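Local coordinates for protein cytochrome c552 (Thermochromatium tepidum, PDB 5ZE8) that binds five heme c groups and probably carries electrons at low potential in a thermophilic purple sulfur photosynthetic bacterium, at residues P97-R109 with L146-R158. Residues are numbered along the deposited sequence; the frame is centred on the assembly and turned at random.
Sequences PLCLYCHAPNAAR and LRYGIKAYDLSDR. With HEC (heme c), chain C.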
loop_
_atom_site.group_PDB
_atom_site.type_symbol
_atom_site.label_atom_id
_atom_site.label_comp_id
_atom_site.label_asym_id
_atom_site.label_seq_id
_atom_site.Cartn_x
_atom_site.Cartn_y
_atom_site.Cartn_z
ATOM N N PRO A 97 -6.681 19.667 -4.006
ATOM C CA PRO A 97 -6.858 18.211 -4.167
ATOM C C PRO A 97 -6.319 17.402 -2.973
ATOM O O PRO A 97 -5.069 17.371 -2.730
ATOM C CB PRO A 97 -6.074 17.920 -5.433
ATOM C CG PRO A 97 -5.990 19.253 -6.186
ATOM C CD PRO A 97 -5.901 20.243 -5.119
ATOM N N LEU A 98 -7.195 16.672 -2.271
ATOM C CA LEU A 98 -6.794 16.002 -1.071
ATOM C C LEU A 98 -5.783 14.876 -1.368
ATOM O O LEU A 98 -4.985 14.520 -0.474
ATOM C CB LEU A 98 -7.987 15.422 -0.280
ATOM C CG LEU A 98 -8.649 14.188 -0.879
ATOM C CD1 LEU A 98 -9.574 13.573 0.152
ATOM C CD2 LEU A 98 -9.401 14.297 -2.193
ATOM N N CYS A 99 -5.785 14.338 -2.611
ATOM C CA CYS A 99 -4.841 13.321 -3.023
ATOM C C CYS A 99 -3.421 13.733 -2.679
ATOM O O CYS A 99 -2.566 12.914 -2.389
ATOM C CB CYS A 99 -4.942 13.060 -4.506
ATOM S SG CYS A 99 -6.578 13.180 -5.277
ATOM N N LEU A 100 -3.108 15.043 -2.880
ATOM C CA LEU A 100 -1.737 15.497 -2.795
ATOM C C LEU A 100 -1.183 15.387 -1.373
ATOM O O LEU A 100 0.025 15.333 -1.174
ATOM C CB LEU A 100 -1.576 16.855 -3.381
ATOM C CG LEU A 100 -2.045 17.030 -4.807
ATOM C CD1 LEU A 100 -1.992 18.495 -5.185
ATOM C CD2 LEU A 100 -1.439 16.057 -5.776
ATOM N N TYR A 101 -2.060 15.434 -0.341
ATOM C CA TYR A 101 -1.622 15.354 1.014
ATOM C C TYR A 101 -0.850 14.083 1.302
ATOM O O TYR A 101 0.006 14.048 2.188
ATOM C CB TYR A 101 -2.778 15.525 1.997
ATOM C CG TYR A 101 -3.600 16.813 1.895
ATOM C CD1 TYR A 101 -2.982 18.019 1.787
ATOM C CD2 TYR A 101 -4.938 16.749 1.947
ATOM C CE1 TYR A 101 -3.744 19.165 1.662
ATOM C CE2 TYR A 101 -5.714 17.887 1.906
ATOM C CZ TYR A 101 -5.054 19.078 1.727
ATOM O OH TYR A 101 -5.835 20.327 1.633
ATOM N N CYS A 102 -1.173 13.053 0.578
ATOM C CA CYS A 102 -0.569 11.679 0.709
ATOM C C CYS A 102 0.323 11.321 -0.453
ATOM O O CYS A 102 1.351 10.720 -0.257
ATOM C CB CYS A 102 -1.590 10.546 0.877
ATOM S SG CYS A 102 -2.730 10.922 2.303
ATOM N N HIS A 103 -0.097 11.683 -1.689
ATOM C CA HIS A 103 0.613 11.272 -2.927
ATOM C C HIS A 103 1.676 12.268 -3.367
ATOM O O HIS A 103 2.564 11.880 -4.136
ATOM C CB HIS A 103 -0.351 11.066 -4.082
ATOM C CG HIS A 103 -1.225 9.855 -3.994
ATOM N ND1 HIS A 103 -0.897 8.690 -4.676
ATOM C CD2 HIS A 103 -2.437 9.606 -3.347
ATOM C CE1 HIS A 103 -1.840 7.787 -4.428
ATOM N NE2 HIS A 103 -2.782 8.297 -3.635
ATOM N N ALA A 104 1.605 13.548 -2.964
ATOM C CA ALA A 104 2.615 14.525 -3.350
ATOM C C ALA A 104 2.804 15.488 -2.188
ATOM O O ALA A 104 2.538 16.686 -2.304
ATOM C CB ALA A 104 2.276 15.192 -4.652
ATOM N N PRO A 105 3.289 14.975 -1.050
ATOM C CA PRO A 105 3.286 15.763 0.159
ATOM C C PRO A 105 3.977 17.063 0.089
ATOM O O PRO A 105 3.492 18.061 0.671
ATOM C CB PRO A 105 3.869 14.796 1.229
ATOM C CG PRO A 105 4.573 13.759 0.431
ATOM C CD PRO A 105 3.760 13.600 -0.807
ATOM N N ASN A 106 5.130 17.169 -0.602
ATOM C CA ASN A 106 5.778 18.469 -0.620
ATOM C C ASN A 106 5.082 19.495 -1.487
ATOM O O ASN A 106 5.203 20.693 -1.177
ATOM C CB ASN A 106 7.205 18.300 -1.075
ATOM C CG ASN A 106 7.995 17.301 -0.190
ATOM O OD1 ASN A 106 7.943 17.330 1.074
ATOM N ND2 ASN A 106 8.839 16.502 -0.868
ATOM N N ALA A 107 4.344 19.026 -2.453
ATOM C CA ALA A 107 3.487 19.942 -3.280
ATOM C C ALA A 107 2.347 20.451 -2.403
ATOM O O ALA A 107 2.112 21.628 -2.388
ATOM C CB ALA A 107 2.968 19.247 -4.517
ATOM N N ALA A 108 1.704 19.551 -1.632
ATOM C CA ALA A 108 0.633 20.013 -0.773
ATOM C C ALA A 108 1.217 20.977 0.276
ATOM O O ALA A 108 0.603 21.987 0.594
ATOM C CB ALA A 108 0.046 18.836 -0.132
ATOM N N ARG A 109 2.444 20.737 0.751
ATOM C CA ARG A 109 3.042 21.630 1.770
ATOM C C ARG A 109 3.283 23.044 1.229
ATOM O O ARG A 109 3.171 24.015 2.012
ATOM C CB ARG A 109 4.350 21.052 2.274
ATOM C CG ARG A 109 4.950 21.800 3.439
ATOM C CD ARG A 109 5.991 20.926 3.994
ATOM N NE ARG A 109 6.685 21.522 5.119
ATOM C CZ ARG A 109 7.547 20.862 5.845
ATOM N NH1 ARG A 109 7.834 19.582 5.558
ATOM N NH2 ARG A 109 8.129 21.543 6.877
ATOM N N LEU A 146 -11.589 15.323 9.130
ATOM C CA LEU A 146 -10.481 14.364 8.763
ATOM C C LEU A 146 -9.338 15.154 8.158
ATOM O O LEU A 146 -9.563 15.985 7.333
ATOM C CB LEU A 146 -10.965 13.245 7.829
ATOM C CG LEU A 146 -11.937 12.220 8.440
ATOM C CD1 LEU A 146 -11.858 10.856 7.817
ATOM C CD2 LEU A 146 -11.661 12.018 9.891
ATOM N N ARG A 147 -8.144 14.896 8.626
ATOM C CA ARG A 147 -6.928 15.579 8.263
ATOM C C ARG A 147 -6.063 14.444 7.668
ATOM O O ARG A 147 -5.586 13.598 8.403
ATOM C CB ARG A 147 -6.203 16.098 9.501
ATOM C CG ARG A 147 -6.947 17.026 10.428
ATOM C CD ARG A 147 -6.004 17.377 11.564
ATOM N NE ARG A 147 -5.839 16.339 12.615
ATOM C CZ ARG A 147 -5.651 16.636 13.907
ATOM N NH1 ARG A 147 -5.590 17.921 14.310
ATOM N NH2 ARG A 147 -5.589 15.706 14.849
ATOM N N TYR A 148 -5.775 14.488 6.372
ATOM C CA TYR A 148 -5.020 13.371 5.753
ATOM C C TYR A 148 -3.589 13.733 5.475
ATOM O O TYR A 148 -3.220 14.893 5.266
ATOM C CB TYR A 148 -5.689 13.091 4.405
ATOM C CG TYR A 148 -7.078 12.496 4.458
ATOM C CD1 TYR A 148 -7.365 11.381 5.183
ATOM C CD2 TYR A 148 -8.056 13.021 3.696
ATOM C CE1 TYR A 148 -8.618 10.816 5.171
ATOM C CE2 TYR A 148 -9.333 12.485 3.717
ATOM C CZ TYR A 148 -9.590 11.392 4.457
ATOM O OH TYR A 148 -10.842 10.810 4.426
ATOM N N GLY A 149 -2.744 12.725 5.512
ATOM C CA GLY A 149 -1.390 12.827 5.052
ATOM C C GLY A 149 -0.609 13.827 5.825
ATOM O O GLY A 149 -0.682 13.802 7.058
ATOM N N ILE A 150 0.083 14.764 5.215
ATOM C CA ILE A 150 0.870 15.701 5.955
ATOM C C ILE A 150 0.026 16.585 6.911
ATOM O O ILE A 150 0.562 17.083 7.893
ATOM C CB ILE A 150 1.688 16.706 5.064
ATOM C CG1 ILE A 150 0.799 17.474 4.046
ATOM C CG2 ILE A 150 2.816 15.983 4.396
ATOM C CD1 ILE A 150 1.459 18.757 3.451
ATOM N N LYS A 151 -1.297 16.678 6.674
ATOM C CA LYS A 151 -2.137 17.484 7.524
ATOM C C LYS A 151 -2.435 16.830 8.880
ATOM O O LYS A 151 -2.845 17.529 9.834
ATOM C CB LYS A 151 -3.424 17.805 6.817
ATOM C CG LYS A 151 -3.278 18.579 5.516
ATOM C CD LYS A 151 -2.470 19.861 5.675
ATOM C CE LYS A 151 -2.346 20.554 4.318
ATOM N NZ LYS A 151 -1.767 21.924 4.562
ATOM N N ALA A 152 -2.106 15.534 9.035
ATOM C CA ALA A 152 -2.234 14.812 10.280
ATOM C C ALA A 152 -1.031 14.998 11.197
ATOM O O ALA A 152 -1.015 14.425 12.299
ATOM C CB ALA A 152 -2.495 13.338 10.056
ATOM N N TYR A 153 -0.030 15.778 10.778
ATOM C CA TYR A 153 1.172 15.957 11.531
ATOM C C TYR A 153 1.545 17.418 11.790
ATOM O O TYR A 153 1.284 18.279 10.963
ATOM C CB TYR A 153 2.394 15.398 10.696
ATOM C CG TYR A 153 2.288 13.896 10.482
ATOM C CD1 TYR A 153 2.874 13.008 11.374
ATOM C CD2 TYR A 153 1.691 13.366 9.381
ATOM C CE1 TYR A 153 2.832 11.622 11.190
ATOM C CE2 TYR A 153 1.590 11.997 9.186
ATOM C CZ TYR A 153 2.132 11.144 10.103
ATOM O OH TYR A 153 2.046 9.758 9.915
ATOM N N ASP A 154 2.302 17.662 12.856
ATOM C CA ASP A 154 3.114 18.852 12.955
ATOM C C ASP A 154 4.375 18.515 12.161
ATOM O O ASP A 154 4.958 17.414 12.338
ATOM C CB ASP A 154 3.564 19.148 14.375
ATOM C CG ASP A 154 2.430 19.471 15.333
ATOM O OD1 ASP A 154 1.337 19.855 14.882
ATOM O OD2 ASP A 154 2.727 19.405 16.568
ATOM N N LEU A 155 4.772 19.476 11.337
ATOM C CA LEU A 155 5.965 19.298 10.498
ATOM C C LEU A 155 7.156 20.039 11.084
ATOM O O LEU A 155 6.948 21.051 11.779
ATOM C CB LEU A 155 5.665 19.784 9.088
ATOM C CG LEU A 155 4.414 19.174 8.473
ATOM C CD1 LEU A 155 4.139 19.828 7.136
ATOM C CD2 LEU A 155 4.432 17.648 8.321
ATOM N N SER A 156 8.381 19.639 10.728
ATOM C CA SER A 156 9.582 20.263 11.269
ATOM C C SER A 156 10.352 20.875 10.084
ATOM O O SER A 156 10.212 20.400 8.911
ATOM C CB SER A 156 10.456 19.229 11.934
ATOM O OG SER A 156 11.597 19.889 12.514
ATOM N N ASP A 157 11.107 21.926 10.345
ATOM C CA ASP A 157 12.123 22.341 9.429
ATOM C C ASP A 157 13.478 21.626 9.590
ATOM O O ASP A 157 14.442 21.980 8.892
ATOM C CB ASP A 157 12.256 23.860 9.524
ATOM C CG ASP A 157 12.841 24.299 10.852
ATOM O OD1 ASP A 157 13.006 23.440 11.741
ATOM O OD2 ASP A 157 13.141 25.513 11.013
ATOM N N ARG A 158 13.530 20.584 10.439
ATOM C CA ARG A 158 14.719 19.788 10.706
ATOM C C ARG A 158 14.331 18.349 10.356
ATOM O O ARG A 158 13.182 17.921 10.492
ATOM C CB ARG A 158 15.156 19.801 12.170
ATOM C CG ARG A 158 15.588 21.201 12.573
ATOM C CD ARG A 158 15.703 21.402 14.047
ATOM N NE ARG A 158 16.560 22.567 14.304
ATOM C CZ ARG A 158 17.060 22.895 15.496
ATOM N NH1 ARG A 158 16.723 22.221 16.589
ATOM N NH2 ARG A 158 17.897 23.931 15.594
HETATM FE FE HEC C . -4.565 7.329 -2.975
HETATM C CHA HEC C . -3.281 4.205 -3.667
HETATM C CHB HEC C . -5.926 7.415 -6.086
HETATM C CHC HEC C . -6.105 10.206 -2.231
HETATM C CHD HEC C . -3.224 7.247 0.131
HETATM N NA HEC C . -4.654 6.134 -4.536
HETATM C C1A HEC C . -4.027 4.852 -4.649
HETATM C C2A HEC C . -4.437 4.190 -5.859
HETATM C C3A HEC C . -5.195 5.058 -6.524
HETATM C C4A HEC C . -5.334 6.225 -5.710
HETATM C CMA HEC C . -5.878 4.865 -7.840
HETATM C CAA HEC C . -3.954 2.881 -6.358
HETATM C CBA HEC C . -2.560 3.113 -7.005
HETATM C CGA HEC C . -1.835 1.923 -7.548
HETATM O O1A HEC C . -0.727 2.007 -8.197
HETATM O O2A HEC C . -2.278 0.740 -7.385
HETATM N NB HEC C . -5.733 8.612 -4.047
HETATM C C1B HEC C . -6.116 8.511 -5.301
HETATM C C2B HEC C . -6.798 9.708 -5.679
HETATM C C3B HEC C . -6.948 10.527 -4.609
HETATM C C4B HEC C . -6.255 9.772 -3.526
HETATM C CMB HEC C . -7.329 9.932 -7.056
HETATM C CAB HEC C . -7.621 11.818 -4.435
HETATM C CBB HEC C . -8.913 11.944 -5.003
HETATM N NC HEC C . -4.665 8.483 -1.367
HETATM C C1C HEC C . -5.424 9.661 -1.174
HETATM C C2C HEC C . -5.284 10.181 0.140
HETATM C C3C HEC C . -4.399 9.363 0.804
HETATM C C4C HEC C . -4.028 8.329 -0.164
HETATM C CMC HEC C . -5.904 11.434 0.642
HETATM C CAC HEC C . -3.902 9.461 2.189
HETATM C CBC HEC C . -4.911 9.526 3.189
HETATM N ND HEC C . -3.441 6.055 -2.016
HETATM C C1D HEC C . -2.935 6.168 -0.761
HETATM C C2D HEC C . -2.175 5.010 -0.367
HETATM C C3D HEC C . -2.244 4.145 -1.378
HETATM C C4D HEC C . -3.041 4.801 -2.421
HETATM C CMD HEC C . -1.532 4.819 0.965
HETATM C CAD HEC C . -1.578 2.765 -1.469
HETATM C CBD HEC C . -2.631 1.804 -1.031
HETATM C CGD HEC C . -2.201 0.338 -1.120
HETATM O O1D HEC C . -1.064 0.000 -1.303
HETATM O O2D HEC C . -3.096 -0.573 -1.061
HETATM O O HOH W 1 -1.900 22.546 1.621
#
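Ile150, Tyr101 and Arg109 bury more surface here than any other residue, and each grips in a different way. Ile150 sends its two branches against the helix 105-109: CG2 meets Pro105 CB at 3.5 Å, while CD1 sits against Pro105 O, the backbone N of Arg109 and the methyl of Ala108. With CG1 placed between the backbone N and the carbonyl carbon (chi1 54°), the longer branch brings CD1 alongside the backbone bond from Arg109 N to Pro105 O, 3.5 Å from each of those two atoms. The same residue is pinned through its backbone, since Ile150 N donates to Tyr101 O (3.1 Å), an oxygen that Gly149 CA also approaches in a CA-H...O contact. Gly149 has positive phi, and a side chain there would run into Tyr101 O and Cys102 SG. The Tyr101 ring is covered on one face by Lys151, whose CG stands 3.9 Å from the ring centroid in a CH-pi contact; a water joins Lys151 NZ to Ala108 O.

The segment 97-109 contains the CXXCH heme-binding motif of c-type cytochromes: Cys99 and Cys102 are thioether-linked to the heme and His103 NE2 binds its iron at 2.1 Å. Tyr148 lines this heme pocket, its CD1 3.7 Å from heme CBC and its CE2 3.7 Å from Leu98 CD1, and its hydroxyl is hydrogen-bonded to the backbone N of Asp233.

Farther along, the extended chain of Arg109 lays its guanidinium over Leu155, with CD1 beneath one face. NH2 donates almost straight (171°) to Ser156 O, which lies in the guanidinium plane although the donor stands above the carbonyl plane, and NH1 is held by Thr132 OG1. An alanine here would probably leave Ser156 O and Thr132 OG1 without this partner and take the guanidinium off one side of Leu155.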